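Local structure of iron-binding protein (Staphylococcus epidermidis, 4M7O) at residues 159-164 / 246-251. The protein probably binds an iron-bearing ligand outside the cell as the solute-binding component of an uptake system. Numbering follows the deposited sequence.
Sequences KKQEVF and NTRIET
Gln161 and Arg248 meet through a single hydrogen bond that joins residues next to the starts of two strands which are not neighbours in their sheet. Arg248 NH2 donates to Gln161 OE1 over 3.1 Å, with an N-H...O angle of 153°. The acceptor sits at the edge of the guanidinium, close to its plane, whereas the donor is tilted out of the carbonyl plane of the amide. The two flat groups are not coplanar, their planes lying 40° apart, and the side chains cross at about a right angle. Gln161 reaches across with its chain extended beyond CG (chi2 179°), while two successive bends in the Arg248 chain fold it so that NH2 is turned to Gln161 OE1.

The setting is the mixed sheet of a periplasmic binding protein fold. Strand 216-219 runs parallel to both 162-168 and 249-251 and separates them, so the polar ends join over an intervening strand. Both side chains pack against Ile216 of that strand. The backbone leading into Arg248 leaves helix 242-245 through a Schellman motif, with Thr247, at positive phi, as its C-prime residue.

Backbone carbonyls near the C-terminus supply further polar partners. Arg248 NH1 bonds to the O atoms of Asp274 and Ile275, and Gln161 NE2 also donates to Ile275 O, so that this carbonyl, on the last residue of helix 264-275, accepts hydrogen bonds from both side chains.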
# COMPACT_ATOMS: atom_id res chain seq x y z
N LYS A 159 -24.72 11.43 -1.81
CA LYS A 159 -25.33 10.45 -2.70
C LYS A 159 -24.51 9.17 -2.69
O LYS A 159 -23.29 9.21 -2.85
CB LYS A 159 -25.47 11.00 -4.12
N LYS A 160 -25.17 8.04 -2.47
CA LYS A 160 -24.52 6.73 -2.50
C LYS A 160 -23.76 6.50 -3.81
O LYS A 160 -24.37 6.25 -4.85
CB LYS A 160 -25.56 5.63 -2.28
CG LYS A 160 -27.01 6.12 -2.33
N GLN A 161 -22.44 6.58 -3.76
CA GLN A 161 -21.64 6.55 -4.99
C GLN A 161 -20.88 5.26 -5.23
O GLN A 161 -20.22 4.75 -4.32
CB GLN A 161 -20.66 7.72 -5.01
CG GLN A 161 -21.30 9.06 -5.34
CD GLN A 161 -20.29 10.17 -5.32
OE1 GLN A 161 -20.19 10.95 -6.26
NE2 GLN A 161 -19.51 10.23 -4.24
N GLU A 162 -20.96 4.75 -6.46
CA GLU A 162 -20.29 3.51 -6.84
C GLU A 162 -18.98 3.75 -7.61
O GLU A 162 -18.94 4.44 -8.64
CB GLU A 162 -21.24 2.59 -7.64
CG GLU A 162 -22.59 2.36 -6.94
CD GLU A 162 -23.15 0.96 -7.16
OE1 GLU A 162 -24.08 0.57 -6.43
OE2 GLU A 162 -22.64 0.24 -8.05
N VAL A 163 -17.90 3.16 -7.10
CA VAL A 163 -16.57 3.46 -7.59
C VAL A 163 -15.95 2.23 -8.26
O VAL A 163 -15.97 1.13 -7.70
CB VAL A 163 -15.66 3.88 -6.44
CG1 VAL A 163 -14.25 4.16 -6.94
CG2 VAL A 163 -16.25 5.10 -5.72
N PHE A 164 -15.41 2.43 -9.45
CA PHE A 164 -14.69 1.37 -10.14
C PHE A 164 -13.19 1.63 -9.97
O PHE A 164 -12.69 2.70 -10.32
CB PHE A 164 -15.06 1.35 -11.63
CG PHE A 164 -14.22 0.40 -12.44
CD1 PHE A 164 -14.43 -0.97 -12.36
CD2 PHE A 164 -13.24 0.86 -13.28
CE1 PHE A 164 -13.66 -1.85 -13.10
CE2 PHE A 164 -12.46 -0.03 -14.02
CZ PHE A 164 -12.67 -1.38 -13.93
N ASN A 246 -20.13 12.54 -16.26
CA ASN A 246 -19.95 13.52 -15.20
C ASN A 246 -18.49 13.88 -14.96
O ASN A 246 -18.17 14.61 -14.02
CB ASN A 246 -20.59 13.01 -13.90
CG ASN A 246 -22.08 12.81 -14.02
OD1 ASN A 246 -22.76 13.53 -14.74
ND2 ASN A 246 -22.61 11.81 -13.31
N THR A 247 -17.60 13.36 -15.81
CA THR A 247 -16.17 13.65 -15.73
C THR A 247 -15.63 13.35 -14.34
O THR A 247 -14.99 14.19 -13.71
CB THR A 247 -15.86 15.10 -16.13
OG1 THR A 247 -16.67 15.46 -17.26
CG2 THR A 247 -14.40 15.26 -16.52
N ARG A 248 -15.91 12.15 -13.84
CA ARG A 248 -15.36 11.71 -12.57
C ARG A 248 -14.36 10.62 -12.89
O ARG A 248 -14.56 9.45 -12.55
CB ARG A 248 -16.46 11.19 -11.64
CG ARG A 248 -17.62 12.17 -11.41
CD ARG A 248 -17.22 13.40 -10.63
NE ARG A 248 -16.51 13.06 -9.39
CZ ARG A 248 -17.10 12.65 -8.27
NH1 ARG A 248 -16.36 12.36 -7.20
NH2 ARG A 248 -18.41 12.51 -8.21
N ILE A 249 -13.29 11.02 -13.57
CA ILE A 249 -12.22 10.13 -14.00
C ILE A 249 -10.95 10.58 -13.30
O ILE A 249 -10.47 11.69 -13.56
CB ILE A 249 -12.02 10.23 -15.52
CG1 ILE A 249 -13.30 9.82 -16.25
CG2 ILE A 249 -10.87 9.37 -16.00
CD1 ILE A 249 -13.20 10.04 -17.74
N GLU A 250 -10.41 9.76 -12.40
CA GLU A 250 -9.26 10.17 -11.59
C GLU A 250 -8.16 9.12 -11.62
O GLU A 250 -8.40 7.97 -11.98
CB GLU A 250 -9.67 10.43 -10.14
CG GLU A 250 -10.93 11.27 -9.96
CD GLU A 250 -10.71 12.76 -10.19
OE1 GLU A 250 -9.54 13.20 -10.19
OE2 GLU A 250 -11.71 13.48 -10.38
N THR A 251 -6.95 9.52 -11.25
CA THR A 251 -5.85 8.57 -11.16
C THR A 251 -5.17 8.70 -9.83
O THR A 251 -5.10 9.78 -9.25
CB THR A 251 -4.78 8.81 -12.21
OG1 THR A 251 -4.16 10.08 -11.97
CG2 THR A 251 -5.40 8.81 -13.58